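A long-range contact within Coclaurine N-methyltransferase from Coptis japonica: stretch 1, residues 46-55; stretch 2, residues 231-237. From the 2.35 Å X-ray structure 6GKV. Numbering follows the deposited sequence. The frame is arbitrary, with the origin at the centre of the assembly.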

# COMPACT_ATOMS: atom_id res chain seq x y z
N GLU A 46 -11.94 3.55 6.80
CA GLU A 46 -11.72 2.87 8.08
C GLU A 46 -10.63 1.81 7.96
O GLU A 46 -9.82 1.64 8.87
CB GLU A 46 -13.03 2.25 8.58
CG GLU A 46 -13.91 3.25 9.31
CD GLU A 46 -15.34 2.76 9.55
OE1 GLU A 46 -15.99 3.25 10.50
OE2 GLU A 46 -15.82 1.89 8.77
N GLN A 47 -10.59 1.12 6.83
CA GLN A 47 -9.53 0.15 6.58
C GLN A 47 -8.15 0.81 6.62
O GLN A 47 -7.23 0.27 7.23
CB GLN A 47 -9.75 -0.51 5.22
CG GLN A 47 -9.05 -1.86 5.05
CD GLN A 47 -9.71 -2.97 5.88
OE1 GLN A 47 -10.83 -3.41 5.59
NE2 GLN A 47 -9.00 -3.42 6.91
N ILE A 48 -8.01 1.97 5.96
CA ILE A 48 -6.70 2.63 5.84
C ILE A 48 -6.29 3.23 7.18
O ILE A 48 -5.16 3.11 7.59
CB ILE A 48 -6.70 3.72 4.74
CG1 ILE A 48 -6.81 3.08 3.36
CG2 ILE A 48 -5.41 4.52 4.72
CD1 ILE A 48 -5.65 2.17 3.08
N ALA A 49 -7.25 3.85 7.87
CA ALA A 49 -7.07 4.34 9.22
C ALA A 49 -6.60 3.26 10.21
O ALA A 49 -5.78 3.54 11.07
CB ALA A 49 -8.36 4.97 9.72
N GLU A 50 -7.12 2.03 10.09
CA GLU A 50 -6.61 0.88 10.88
C GLU A 50 -5.14 0.60 10.61
O GLU A 50 -4.38 0.31 11.52
CB GLU A 50 -7.40 -0.39 10.61
CG GLU A 50 -8.75 -0.43 11.28
CD GLU A 50 -8.64 -0.22 12.79
OE1 GLU A 50 -7.82 -0.93 13.44
OE2 GLU A 50 -9.36 0.65 13.33
N ILE A 51 -4.72 0.70 9.36
CA ILE A 51 -3.32 0.48 9.04
C ILE A 51 -2.47 1.58 9.68
O ILE A 51 -1.33 1.34 10.06
CB ILE A 51 -3.07 0.44 7.52
CG1 ILE A 51 -3.88 -0.70 6.88
CG2 ILE A 51 -1.56 0.24 7.21
CD1 ILE A 51 -3.35 -2.07 7.24
N GLN A 52 -3.02 2.78 9.82
CA GLN A 52 -2.26 3.92 10.33
C GLN A 52 -2.15 3.86 11.86
O GLN A 52 -1.12 4.25 12.41
CB GLN A 52 -2.90 5.24 9.90
CG GLN A 52 -2.86 5.46 8.39
CD GLN A 52 -1.44 5.45 7.87
OE1 GLN A 52 -0.67 6.37 8.12
NE2 GLN A 52 -1.08 4.38 7.15
N ASN A 53 -3.21 3.38 12.51
CA ASN A 53 -3.22 3.19 13.94
C ASN A 53 -2.11 2.24 14.34
O ASN A 53 -1.37 2.50 15.29
CB ASN A 53 -4.56 2.65 14.40
CG ASN A 53 -5.65 3.69 14.32
OD1 ASN A 53 -5.37 4.86 14.10
ND2 ASN A 53 -6.90 3.27 14.51
N LEU A 54 -1.97 1.16 13.58
CA LEU A 54 -0.92 0.21 13.87
C LEU A 54 0.49 0.72 13.46
O LEU A 54 1.43 0.63 14.25
CB LEU A 54 -1.23 -1.13 13.20
CG LEU A 54 -0.33 -2.28 13.67
CD1 LEU A 54 -0.31 -2.33 15.20
CD2 LEU A 54 -0.76 -3.61 13.09
N THR A 55 0.64 1.27 12.26
CA THR A 55 1.96 1.78 11.86
C THR A 55 2.48 2.79 12.87
O THR A 55 3.67 2.81 13.18
CB THR A 55 1.95 2.44 10.47
OG1 THR A 55 0.89 3.40 10.42
CG2 THR A 55 1.72 1.40 9.38
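Stretch 2, residues 231-237: KTFAYHY

Stretch 1 is helical throughout, and the helix extends beyond it at both ends. Its backbone bonds follow the usual i to i+4 pattern, for example Glu50 N to Glu46 O at 3.0 Å and Thr55 N to Ile51 O at 3.0 Å. Stretch 2 is mostly extended. Residues 235-236 form a short strand, and the rest is loop or turn. Lys231 and Thr232, with phi/psi of -61/-26 and -120/-53, are not extended. From Phe233 to His236 the psi values lie between 136 and 170, so the chain runs out straight.

Contacts advance in the same order along both stretches, though the chain of stretch 2 runs obliquely to the helix. They pass from Gln47 against Thr232 and Phe233, through Ile51 against Ala234, to Leu54 against His236. The register confirms this order. Ile51 CA lies 6.4 Å from Ala234 CA, and Leu54 CA lies 7.4 Å from Tyr235 CA. The spacing 47, 51, 54 is that of one helix face. Together the two stretches bury 343 Å².

Apolar contact between side chains centres on Ala234, whose CA-to-CB bond points toward the helix. Ala234 CB is 3.8 Å from Leu54 CD2 and 4.1 Å from Ile51 CD1. The small methyl group thus touches two successive residues of the helix face. Leu54 points toward stretch 2 with chi1 t and chi2 p, and has more area covered than any other residue here. Ile51 starts sideways, but with chi1 and chi2 both m its end comes nearer.

Two side chains, Ile51 and Leu54, pack on the backbone of stretch 2. Ile51 CD1 is 3.6 Å from Thr232 O, 4.1 Å from Phe233 CA and 3.9 Å from Ala234 N. Further along, Leu54 CD2 lies 3.8 Å from Ala234 C and 3.7 Å from Tyr235 N. The Tyr235 side chain itself points away, so this residue meets the helix mainly through its backbone.

Polar residues also contribute van der Waals contacts. Gln47 CG lies 3.7 Å from Thr232 CG2, and Gln47 NE2 lies 3.5 Å from Phe233 CB. The Gln47 amide is hydrogen-bonded elsewhere in the structure. The Phe233 side chain starts sideways and its end leads away, which leaves CB as the near point. At the other end of the contact, His236 starts sideways but its end comes nearer, and His236 NE2 sits 3.6 Å from Leu54 CD1, with the methyl oblique to the ring.

No hydrogen bond crosses between the stretches. The contact rests on packing alone.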

# COMPACT_ATOMS: atom_id res chain seq x y z
N LYS A 231 -3.64 -9.87 2.99
CA LYS A 231 -3.55 -8.98 1.83
C LYS A 231 -4.01 -7.55 2.14
O LYS A 231 -3.53 -6.60 1.54
CB LYS A 231 -4.34 -9.54 0.66
CG LYS A 231 -5.87 -9.46 0.78
CD LYS A 231 -6.49 -9.85 -0.58
CE LYS A 231 -7.95 -10.22 -0.47
NZ LYS A 231 -8.39 -11.01 -1.66
N THR A 232 -4.88 -7.38 3.13
CA THR A 232 -5.47 -6.06 3.38
C THR A 232 -5.22 -5.45 4.75
O THR A 232 -4.77 -4.30 4.85
CB THR A 232 -6.96 -6.15 3.17
OG1 THR A 232 -7.18 -6.67 1.86
CG2 THR A 232 -7.61 -4.78 3.33
N PHE A 233 -5.52 -6.20 5.82
CA PHE A 233 -5.38 -5.62 7.15
C PHE A 233 -4.14 -6.13 7.88
O PHE A 233 -3.44 -7.02 7.41
CB PHE A 233 -6.66 -5.83 8.00
CG PHE A 233 -7.15 -7.26 8.10
CD1 PHE A 233 -6.61 -8.14 9.02
CD2 PHE A 233 -8.24 -7.70 7.34
CE1 PHE A 233 -7.08 -9.45 9.14
CE2 PHE A 233 -8.72 -9.00 7.46
CZ PHE A 233 -8.14 -9.87 8.36
N ALA A 234 -3.84 -5.50 9.00
CA ALA A 234 -2.66 -5.87 9.76
C ALA A 234 -3.06 -5.98 11.22
O ALA A 234 -4.02 -5.33 11.65
CB ALA A 234 -1.53 -4.85 9.57
N TYR A 235 -2.33 -6.79 11.99
CA TYR A 235 -2.69 -6.93 13.41
C TYR A 235 -1.67 -7.65 14.28
O TYR A 235 -0.99 -8.59 13.84
CB TYR A 235 -4.05 -7.63 13.56
CG TYR A 235 -4.18 -8.99 12.90
CD1 TYR A 235 -4.25 -9.12 11.51
CD2 TYR A 235 -4.29 -10.15 13.66
CE1 TYR A 235 -4.39 -10.37 10.91
CE2 TYR A 235 -4.43 -11.39 13.07
CZ TYR A 235 -4.49 -11.49 11.69
OH TYR A 235 -4.63 -12.72 11.09
N HIS A 236 -1.56 -7.16 15.51
CA HIS A 236 -0.89 -7.91 16.59
C HIS A 236 -1.56 -9.28 16.69
O HIS A 236 -2.80 -9.36 16.65
CB HIS A 236 -1.01 -7.19 17.94
CG HIS A 236 -0.19 -5.94 18.07
ND1 HIS A 236 1.17 -5.96 18.29
CD2 HIS A 236 -0.55 -4.64 18.09
CE1 HIS A 236 1.62 -4.73 18.41
NE2 HIS A 236 0.59 -3.90 18.29
N TYR A 237 -0.79 -10.36 16.82
CA TYR A 237 -1.44 -11.66 17.01
C TYR A 237 -1.83 -11.79 18.49
O TYR A 237 -1.15 -12.44 19.27
CB TYR A 237 -0.55 -12.84 16.51
CG TYR A 237 -1.43 -13.86 15.79
CD1 TYR A 237 -2.51 -13.39 15.06
CD2 TYR A 237 -1.18 -15.25 15.78
CE1 TYR A 237 -3.36 -14.22 14.42
CE2 TYR A 237 -2.06 -16.12 15.06
CZ TYR A 237 -3.15 -15.58 14.40
OH TYR A 237 -4.08 -16.31 13.69